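Local coordinates for protein fructose-bisphosphate aldolase (Plasmodium falciparum, PDB 4TR9) that belongs to the fructose-bisphosphate aldolases, folds as a TIM barrel and here binds N'-[(E)-(2,4-dichlorophenyl)methylidene]-3,4-dihydroxybenzohydrazide in a pocket, at residues 111-116 with 150-155; 189-194 with 233-238. All blocks are in the same frame, centred on the assembly; numbering follows the deposited sequence.

Interaction 1: 111-116 with 150-155; sequences GIKVDK and FAKWRT. With 38D (N'-[(E)-(2,4-dichlorophenyl)methylidene]-3,4-dihydroxybenzohydrazide), chain K.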
ATOM      1  N   GLY A 111     -29.019  -5.246 -18.112  1.00 36.97           N
ATOM      2  CA  GLY A 111     -27.772  -5.430 -17.392  1.00 33.09           C
ATOM      3  C   GLY A 111     -27.356  -6.885 -17.405  1.00 40.04           C
ATOM      4  O   GLY A 111     -28.179  -7.765 -17.655  1.00 48.79           O
ATOM      5  N   ILE A 112     -26.083  -7.149 -17.134  1.00 38.57           N
ATOM      6  CA  ILE A 112     -25.571  -8.511 -17.214  1.00 36.18           C
ATOM      7  C   ILE A 112     -24.607  -8.853 -16.076  1.00 35.51           C
ATOM      8  O   ILE A 112     -23.712  -8.077 -15.738  1.00 33.57           O
ATOM      9  CB  ILE A 112     -24.873  -8.755 -18.575  1.00 38.38           C
ATOM     10  CG1 ILE A 112     -24.323 -10.181 -18.659  1.00 44.95           C
ATOM     11  CG2 ILE A 112     -23.778  -7.724 -18.822  1.00 33.18           C
ATOM     12  CD1 ILE A 112     -25.389 -11.252 -18.597  1.00 52.63           C
ATOM     13  N   LYS A 113     -24.819 -10.019 -15.477  1.00 41.66           N
ATOM     14  CA  LYS A 113     -23.913 -10.557 -14.471  1.00 38.02           C
ATOM     15  C   LYS A 113     -22.708 -11.191 -15.159  1.00 41.32           C
ATOM     16  O   LYS A 113     -22.864 -12.093 -15.981  1.00 45.48           O
ATOM     17  CB  LYS A 113     -24.641 -11.580 -13.599  1.00 43.89           C
ATOM     18  CG  LYS A 113     -23.760 -12.329 -12.621  1.00 50.11           C
ATOM     19  CD  LYS A 113     -24.536 -13.469 -11.980  1.00 58.23           C
ATOM     20  CE  LYS A 113     -23.706 -14.196 -10.940  1.00 66.44           C
ATOM     21  NZ  LYS A 113     -23.392 -13.314  -9.785  1.00 51.80           N
ATOM     22  N   VAL A 114     -21.509 -10.721 -14.827  1.00 37.61           N
ATOM     23  CA  VAL A 114     -20.309 -11.165 -15.528  1.00 44.31           C
ATOM     24  C   VAL A 114     -19.356 -11.976 -14.653  1.00 45.73           C
ATOM     25  O   VAL A 114     -18.328 -12.457 -15.131  1.00 47.55           O
ATOM     26  CB  VAL A 114     -19.529  -9.968 -16.113  1.00 39.38           C
ATOM     27  CG1 VAL A 114     -20.441  -9.120 -16.986  1.00 35.74           C
ATOM     28  CG2 VAL A 114     -18.922  -9.132 -14.999  1.00 33.13           C
ATOM     29  N   ASP A 115     -19.691 -12.133 -13.376  1.00 41.27           N
ATOM     30  CA  ASP A 115     -18.828 -12.877 -12.465  1.00 44.67           C
ATOM     31  C   ASP A 115     -19.055 -14.383 -12.601  1.00 52.00           C
ATOM     32  O   ASP A 115     -20.153 -14.823 -12.942  1.00 47.55           O
ATOM     33  CB  ASP A 115     -19.047 -12.425 -11.015  1.00 38.72           C
ATOM     34  CG  ASP A 115     -20.392 -12.840 -10.464  1.00 45.18           C
ATOM     35  OD1 ASP A 115     -20.505 -13.978  -9.960  1.00 65.71           O
ATOM     36  OD2 ASP A 115     -21.333 -12.021 -10.517  1.00 51.51           O
ATOM     37  N   LYS A 116     -18.011 -15.164 -12.338  1.00 39.45           N
ATOM     38  CA  LYS A 116     -18.078 -16.616 -12.492  1.00 38.68           C
ATOM     39  C   LYS A 116     -18.190 -17.344 -11.155  1.00 39.83           C
ATOM     40  O   LYS A 116     -17.819 -18.513 -11.048  1.00 43.26           O
ATOM     41  CB  LYS A 116     -16.848 -17.132 -13.245  1.00 45.08           C
ATOM     42  CG  LYS A 116     -16.720 -16.640 -14.677  1.00 44.09           C
ATOM     43  CD  LYS A 116     -15.461 -17.199 -15.324  1.00 49.77           C
ATOM     44  CE  LYS A 116     -15.267 -16.659 -16.731  1.00 55.35           C
ATOM     45  NZ  LYS A 116     -14.002 -17.153 -17.343  1.00 54.37           N
ATOM     46  N   PHE A 150     -24.821  -2.178 -18.894  1.00 34.25           N
ATOM     47  CA  PHE A 150     -24.104  -2.159 -17.624  1.00 32.96           C
ATOM     48  C   PHE A 150     -23.903  -3.578 -17.095  1.00 33.67           C
ATOM     49  O   PHE A 150     -24.672  -4.483 -17.415  1.00 39.95           O
ATOM     50  CB  PHE A 150     -24.837  -1.286 -16.594  1.00 31.73           C
ATOM     51  CG  PHE A 150     -26.134  -1.865 -16.093  1.00 30.44           C
ATOM     52  CD1 PHE A 150     -26.173  -2.602 -14.920  1.00 26.48           C
ATOM     53  CD2 PHE A 150     -27.320  -1.640 -16.775  1.00 30.76           C
ATOM     54  CE1 PHE A 150     -27.365  -3.124 -14.448  1.00 30.44           C
ATOM     55  CE2 PHE A 150     -28.516  -2.158 -16.306  1.00 29.33           C
ATOM     56  CZ  PHE A 150     -28.537  -2.900 -15.141  1.00 30.98           C
ATOM     57  N   ALA A 151     -22.857  -3.766 -16.296  1.00 37.82           N
ATOM     58  CA  ALA A 151     -22.503  -5.094 -15.805  1.00 40.10           C
ATOM     59  C   ALA A 151     -22.478  -5.154 -14.281  1.00 37.82           C
ATOM     60  O   ALA A 151     -22.552  -4.125 -13.609  1.00 35.07           O
ATOM     61  CB  ALA A 151     -21.157  -5.520 -16.371  1.00 37.16           C
ATOM     62  N   LYS A 152     -22.370  -6.365 -13.743  1.00 37.02           N
ATOM     63  CA  LYS A 152     -22.343  -6.561 -12.298  1.00 36.41           C
ATOM     64  C   LYS A 152     -21.327  -7.634 -11.901  1.00 35.87           C
ATOM     65  O   LYS A 152     -21.053  -8.557 -12.665  1.00 41.69           O
ATOM     66  CB  LYS A 152     -23.733  -6.936 -11.785  1.00 36.43           C
ATOM     67  CG  LYS A 152     -23.971  -6.571 -10.330  1.00 45.01           C
ATOM     68  CD  LYS A 152     -24.749  -7.658  -9.621  1.00 50.43           C
ATOM     69  CE  LYS A 152     -23.989  -8.969  -9.672  1.00 51.56           C
ATOM     70  NZ  LYS A 152     -24.709 -10.056  -8.966  1.00 68.19           N
ATOM     71  N   TRP A 153     -20.786  -7.506 -10.693  1.00 32.58           N
ATOM     72  CA  TRP A 153     -19.709  -8.368 -10.214  1.00 40.17           C
ATOM     73  C   TRP A 153     -19.768  -8.433  -8.694  1.00 39.48           C
ATOM     74  O   TRP A 153     -19.414  -7.472  -8.011  1.00 35.03           O
ATOM     75  CB  TRP A 153     -18.360  -7.831 -10.704  1.00 43.06           C
ATOM     76  CG  TRP A 153     -17.107  -8.517 -10.207  1.00 41.12           C
ATOM     77  CD1 TRP A 153     -16.642  -8.555  -8.923  1.00 41.72           C
ATOM     78  CD2 TRP A 153     -16.127  -9.194 -11.005  1.00 41.47           C
ATOM     79  NE1 TRP A 153     -15.452  -9.239  -8.868  1.00 42.84           N
ATOM     80  CE2 TRP A 153     -15.112  -9.641 -10.133  1.00 46.31           C
ATOM     81  CE3 TRP A 153     -16.016  -9.483 -12.370  1.00 40.04           C
ATOM     82  CZ2 TRP A 153     -14.000 -10.354 -10.581  1.00 47.72           C
ATOM     83  CZ3 TRP A 153     -14.910 -10.190 -12.814  1.00 45.47           C
ATOM     84  CH2 TRP A 153     -13.917 -10.618 -11.922  1.00 47.59           C
ATOM     85  N   ARG A 154     -20.226  -9.563  -8.167  1.00 34.85           N
ATOM     86  CA  ARG A 154     -20.471  -9.695  -6.733  1.00 33.31           C
ATOM     87  C   ARG A 154     -19.302 -10.317  -5.976  1.00 38.40           C
ATOM     88  O   ARG A 154     -18.848 -11.412  -6.300  1.00 41.16           O
ATOM     89  CB  ARG A 154     -21.734 -10.522  -6.492  1.00 42.52           C
ATOM     90  CG  ARG A 154     -22.009 -10.832  -5.029  1.00 45.22           C
ATOM     91  CD  ARG A 154     -23.336 -11.553  -4.867  1.00 55.57           C
ATOM     92  NE  ARG A 154     -23.607 -11.920  -3.481  1.00 55.27           N
ATOM     93  CZ  ARG A 154     -23.363 -13.119  -2.962  1.00 67.05           C
ATOM     94  NH1 ARG A 154     -23.643 -13.363  -1.690  1.00 68.10           N
ATOM     95  NH2 ARG A 154     -22.836 -14.074  -3.716  1.00 73.98           N
ATOM     96  N   THR A 155     -18.826  -9.607  -4.959  1.00 42.28           N
ATOM     97  CA  THR A 155     -17.793 -10.124  -4.071  1.00 36.58           C
ATOM     98  C   THR A 155     -18.349 -10.212  -2.654  1.00 37.41           C
ATOM     99  O   THR A 155     -19.235  -9.442  -2.282  1.00 36.21           O
ATOM    100  CB  THR A 155     -16.531  -9.244  -4.086  1.00 40.68           C
ATOM    101  OG1 THR A 155     -16.312  -8.739  -5.409  1.00 57.16           O
ATOM    102  CG2 THR A 155     -15.316 -10.046  -3.646  1.00 51.13           C
TER
HETATM  103  N12 38D K 401     -25.606 -16.957  -5.064  0.85 78.90           N
HETATM  104  C13 38D K 401     -26.128 -17.063  -3.730  0.85 78.90           C
HETATM  105  C15 38D K 401     -25.409 -19.451  -3.778  0.85 78.90           C
HETATM  106  C17 38D K 401     -24.786 -20.646  -1.797  0.85 78.90           C
HETATM  107  C20 38D K 401     -25.459 -18.352  -1.630  0.85 78.90           C
HETATM  108  C01 38D K 401     -26.395 -12.825  -6.031  0.85 78.90           C
HETATM  109  C02 38D K 401     -26.698 -11.487  -6.285  0.85 78.90           C
HETATM  110  O03 38D K 401     -26.546 -10.500  -5.287  0.85 78.90           O
HETATM  111  C04 38D K 401     -27.159 -11.117  -7.541  0.85 78.90           C
HETATM  112  C05 38D K 401     -27.314 -12.069  -8.533  0.85 78.90           C
HETATM  113  C06 38D K 401     -27.013 -13.396  -8.283  0.85 78.90           C
HETATM  114  O07 38D K 401     -27.475  -9.769  -7.824  0.85 78.90           O
HETATM  115  C08 38D K 401     -26.549 -13.768  -7.040  0.85 78.90           C
HETATM  116  C09 38D K 401     -26.238 -15.249  -6.799  0.85 78.90           C
HETATM  117  O10 38D K 401     -26.302 -16.046  -7.728  0.85 78.90           O
HETATM  118  N11 38D K 401     -25.892 -15.651  -5.463  0.85 78.90           N
HETATM  119  C14 38D K 401     -25.646 -18.323  -3.017  0.85 78.90           C
HETATM  120  C16 38D K 401     -24.975 -20.619  -3.170  0.85 78.90           C
HETATM  121 CL1  38D K 401     -24.239 -22.124  -1.059  0.85 78.90          CL
HETATM  122  C19 38D K 401     -25.024 -19.522  -1.023  0.85 78.90           C
HETATM  123 CL2  38D K 401     -25.753 -16.949  -0.637  0.85 78.90          CL
HETATM  124  O   HOH W   1     -19.813 -13.846  -7.113  1.00 36.56           O
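Strands 111-113 and 150-155 run parallel at 28°, their axes 4.6 Å apart, and three backbone bonds join them: Ile112 N to Phe150 O, Lys152 N to Ile112 O, and an almost straight one (173°) from Val114 N to Lys152 O. On one face of the sheet the Phe150 ring takes the crowded position between backbone N and carbonyl carbon (chi1 70°), which swings one ring face under Gly111; the Gly111 CA stands 3.6 Å from the centroid of the Phe150 ring, a CH-pi contact. Farther along this face Lys113 and Lys152 lie side by side and point the same way, bringing Lys113 NZ within 3.6 Å of Lys152 NZ. The repulsion is probably eased by carboxylates: Lys113 NZ makes a salt bridge of 2.5 Å with the syn lone pair of Asp115 OD2, while Lys152 NZ pairs with Asp40. The Lys152 chain bends at chi2 and chi3, and its NZ comes 3.0 Å from the 38D hydroxyl O07. Arg154 is extended, 38D N11 lies over one face of its guanidinium, and its NE forms a salt bridge with Glu197. On the side of Ile112 and Ala151 the contact is apolar: Val114, just past the strand, sets CG1 3.7 Å from Ala151 CB, and Val114 CG2 reaches the edge of the Trp153 ring at CE3, 3.9 Å away. One water donates to both Asp115 OD1 and Arg154 O. Helices 136-146 and 168-187 cover this apolar side, Tyr181 stacking on Trp153, while strands 79-84 and 191-198 extend the barrel sheet beyond 111-113 and 150-155.

Interaction 2: 189-194 with 233-238; sequences RLVPIV and GALLKP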
ATOM      1  N   ARG A 189     -17.335  -0.110 -22.953  1.00 41.76           N
ATOM      2  CA  ARG A 189     -18.610   0.607 -22.956  1.00 44.45           C
ATOM      3  C   ARG A 189     -19.686  -0.044 -22.085  1.00 38.26           C
ATOM      4  O   ARG A 189     -20.844  -0.147 -22.491  1.00 43.14           O
ATOM      5  CB  ARG A 189     -19.125   0.747 -24.393  1.00 48.49           C
ATOM      6  CG  ARG A 189     -18.178   1.496 -25.317  1.00 51.00           C
ATOM      7  CD  ARG A 189     -18.647   1.441 -26.765  1.00 56.21           C
ATOM      8  NE  ARG A 189     -18.584   0.088 -27.310  1.00 73.62           N
ATOM      9  CZ  ARG A 189     -18.959  -0.240 -28.542  1.00 87.46           C
ATOM     10  NH1 ARG A 189     -18.865  -1.497 -28.954  1.00 88.88           N
ATOM     11  NH2 ARG A 189     -19.429   0.689 -29.365  1.00 88.49           N
ATOM     12  N   LEU A 190     -19.303  -0.476 -20.887  1.00 40.78           N
ATOM     13  CA  LEU A 190     -20.259  -1.024 -19.928  1.00 38.73           C
ATOM     14  C   LEU A 190     -20.076  -0.395 -18.552  1.00 38.09           C
ATOM     15  O   LEU A 190     -18.958  -0.314 -18.044  1.00 35.75           O
ATOM     16  CB  LEU A 190     -20.122  -2.545 -19.824  1.00 40.17           C
ATOM     17  CG  LEU A 190     -20.574  -3.390 -21.015  1.00 47.45           C
ATOM     18  CD1 LEU A 190     -20.436  -4.870 -20.695  1.00 43.36           C
ATOM     19  CD2 LEU A 190     -22.006  -3.057 -21.405  1.00 49.68           C
ATOM     20  N   VAL A 191     -21.176   0.052 -17.954  1.00 38.06           N
ATOM     21  CA  VAL A 191     -21.137   0.630 -16.615  1.00 36.27           C
ATOM     22  C   VAL A 191     -20.996  -0.462 -15.561  1.00 35.69           C
ATOM     23  O   VAL A 191     -21.871  -1.316 -15.423  1.00 35.26           O
ATOM     24  CB  VAL A 191     -22.397   1.465 -16.318  1.00 33.79           C
ATOM     25  CG1 VAL A 191     -22.436   1.867 -14.852  1.00 28.89           C
ATOM     26  CG2 VAL A 191     -22.443   2.691 -17.215  1.00 36.16           C
ATOM     27  N   PRO A 192     -19.885  -0.442 -14.815  1.00 34.85           N
ATOM     28  CA  PRO A 192     -19.642  -1.474 -13.806  1.00 37.56           C
ATOM     29  C   PRO A 192     -20.362  -1.206 -12.487  1.00 44.17           C
ATOM     30  O   PRO A 192     -20.242  -0.117 -11.924  1.00 37.45           O
ATOM     31  CB  PRO A 192     -18.127  -1.417 -13.616  1.00 36.16           C
ATOM     32  CG  PRO A 192     -17.776   0.003 -13.897  1.00 33.75           C
ATOM     33  CD  PRO A 192     -18.751   0.490 -14.940  1.00 36.04           C
ATOM     34  N   ILE A 193     -21.111  -2.192 -12.010  1.00 42.08           N
ATOM     35  CA  ILE A 193     -21.701  -2.117 -10.681  1.00 33.89           C
ATOM     36  C   ILE A 193     -20.791  -2.828  -9.688  1.00 42.35           C
ATOM     37  O   ILE A 193     -20.717  -4.058  -9.662  1.00 42.15           O
ATOM     38  CB  ILE A 193     -23.110  -2.732 -10.638  1.00 34.10           C
ATOM     39  CG1 ILE A 193     -24.065  -1.934 -11.526  1.00 40.26           C
ATOM     40  CG2 ILE A 193     -23.632  -2.767  -9.213  1.00 40.19           C
ATOM     41  CD1 ILE A 193     -25.508  -2.371 -11.415  1.00 36.00           C
ATOM     42  N   VAL A 194     -20.084  -2.043  -8.883  1.00 40.89           N
ATOM     43  CA  VAL A 194     -19.148  -2.585  -7.907  1.00 38.89           C
ATOM     44  C   VAL A 194     -19.885  -3.067  -6.663  1.00 39.86           C
ATOM     45  O   VAL A 194     -20.489  -2.273  -5.944  1.00 40.23           O
ATOM     46  CB  VAL A 194     -18.092  -1.541  -7.508  1.00 33.56           C
ATOM     47  CG1 VAL A 194     -17.133  -2.121  -6.481  1.00 38.05           C
ATOM     48  CG2 VAL A 194     -17.340  -1.058  -8.738  1.00 28.12           C
ATOM     49  N   GLY A 233     -18.890   7.102 -14.171  1.00 35.38           N
ATOM     50  CA  GLY A 233     -19.501   6.065 -14.981  1.00 35.18           C
ATOM     51  C   GLY A 233     -19.619   4.740 -14.256  1.00 33.58           C
ATOM     52  O   GLY A 233     -19.698   3.686 -14.884  1.00 37.78           O
ATOM     53  N   ALA A 234     -19.634   4.789 -12.929  1.00 33.25           N
ATOM     54  CA  ALA A 234     -19.711   3.571 -12.133  1.00 37.56           C
ATOM     55  C   ALA A 234     -20.829   3.646 -11.099  1.00 34.57           C
ATOM     56  O   ALA A 234     -21.384   4.715 -10.845  1.00 28.77           O
ATOM     57  CB  ALA A 234     -18.377   3.303 -11.452  1.00 30.35           C
ATOM     58  N   LEU A 235     -21.157   2.499 -10.513  1.00 37.08           N
ATOM     59  CA  LEU A 235     -22.144   2.433  -9.442  1.00 38.54           C
ATOM     60  C   LEU A 235     -21.635   1.545  -8.313  1.00 38.08           C
ATOM     61  O   LEU A 235     -20.803   0.665  -8.531  1.00 35.30           O
ATOM     62  CB  LEU A 235     -23.484   1.908  -9.963  1.00 34.87           C
ATOM     63  CG  LEU A 235     -24.286   2.828 -10.889  1.00 34.14           C
ATOM     64  CD1 LEU A 235     -25.562   2.139 -11.350  1.00 34.10           C
ATOM     65  CD2 LEU A 235     -24.606   4.148 -10.201  1.00 34.28           C
ATOM     66  N   LEU A 236     -22.138   1.781  -7.107  1.00 37.40           N
ATOM     67  CA  LEU A 236     -21.741   0.995  -5.946  1.00 38.65           C
ATOM     68  C   LEU A 236     -22.916   0.186  -5.416  1.00 37.92           C
ATOM     69  O   LEU A 236     -24.008   0.720  -5.218  1.00 37.37           O
ATOM     70  CB  LEU A 236     -21.187   1.902  -4.846  1.00 30.94           C
ATOM     71  CG  LEU A 236     -20.713   1.227  -3.557  1.00 37.24           C
ATOM     72  CD1 LEU A 236     -19.550   0.287  -3.832  1.00 31.98           C
ATOM     73  CD2 LEU A 236     -20.329   2.269  -2.516  1.00 40.35           C
ATOM     74  N   LYS A 237     -22.692  -1.103  -5.187  1.00 30.37           N
ATOM     75  CA  LYS A 237     -23.725  -1.964  -4.625  1.00 38.11           C
ATOM     76  C   LYS A 237     -23.263  -2.577  -3.308  1.00 40.35           C
ATOM     77  O   LYS A 237     -22.838  -3.732  -3.268  1.00 46.67           O
ATOM     78  CB  LYS A 237     -24.113  -3.065  -5.618  1.00 40.96           C
ATOM     79  CG  LYS A 237     -25.303  -3.909  -5.183  1.00 46.77           C
ATOM     80  CD  LYS A 237     -25.707  -4.900  -6.261  1.00 45.07           C
ATOM     81  CE  LYS A 237     -26.898  -5.739  -5.823  1.00 51.89           C
ATOM     82  NZ  LYS A 237     -27.349  -6.667  -6.895  1.00 61.77           N
ATOM     83  N   PRO A 238     -23.333  -1.797  -2.220  1.00 39.42           N
ATOM     84  CA  PRO A 238     -22.919  -2.274  -0.903  1.00 40.06           C
ATOM     85  C   PRO A 238     -24.099  -2.775  -0.085  1.00 46.39           C
ATOM     86  O   PRO A 238     -25.246  -2.671  -0.522  1.00 46.18           O
ATOM     87  CB  PRO A 238     -22.319  -1.023  -0.273  1.00 37.85           C
ATOM     88  CG  PRO A 238     -23.205   0.073  -0.800  1.00 33.84           C
ATOM     89  CD  PRO A 238     -23.675  -0.365  -2.181  1.00 36.49           C
TER
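Val194 O is gripped twice from segment 233-238: by a short, nearly straight hydrogen bond from Lys237 N (2.6 Å, 170°) and by a CA-H...O contact from Leu236 CA. The Lys237 donor stands 29° above the carbonyl plane of Val194, so it does not sit on a lone pair. Before it, Val194 N donates to Leu235 O at 2.8 Å and Leu235 N to Pro192 O at 3.1 Å, which sets Ile193 beside Leu235 and Val194 beside Leu236 in parallel register. Pro192 has no N-H to give; its CD rests 3.3 Å from Gly233 O, and Val191 CG1 touches the same oxygen. The pairing closes a right-handed beta-alpha-beta crossover of the TIM barrel, in which helix 206-226 links strands 191-198 and 235-236. Ile193 and Leu235 lie side by side on one face, Ile193 CG1 4.2 Å from Leu235 CB. The other branch, Ile193 CG2, stands anti to the backbone N and meets Lys237 CB at 3.6 Å, the two side chains crossing obliquely. On the opposite face Leu236 CD1 folds back to within 3.4 Å of Val194 O, and its side chain also packs on Val268 and Leu272; Val194 leans on Leu178 of helix 168-187. From its crossing with Ile193 the fully extended Lys237 chain carries NZ into the 38D pocket, where its bonds to 38D O07 and Ser307 are both weak.

Overall arrangement
Interactions 1 and 2 lie in series along the chain, interaction 1 closing before interaction 2 opens, and their centres are 9 Å apart in the same parallel barrel sheet. Strands 150-157 and 191-198 are neighbours there: Ala151 N lies 2.8 Å from Val191 O and Ala151 O 2.9 Å from Ile193 N, probable hydrogen bonds joining these two; with the pairings inside each interaction, 109-113, 150-157, 191-198 and 235-236 follow one another. Phe150 and Ile193 also pack together through Phe150 CD1 and Ile193 CD1. Lys113, Lys152 and Arg154 from interaction 1 and Lys237 from interaction 2 thereby converge on one 38D pocket, with Lys152 and Lys237 in side-chain contact across the intervening strand.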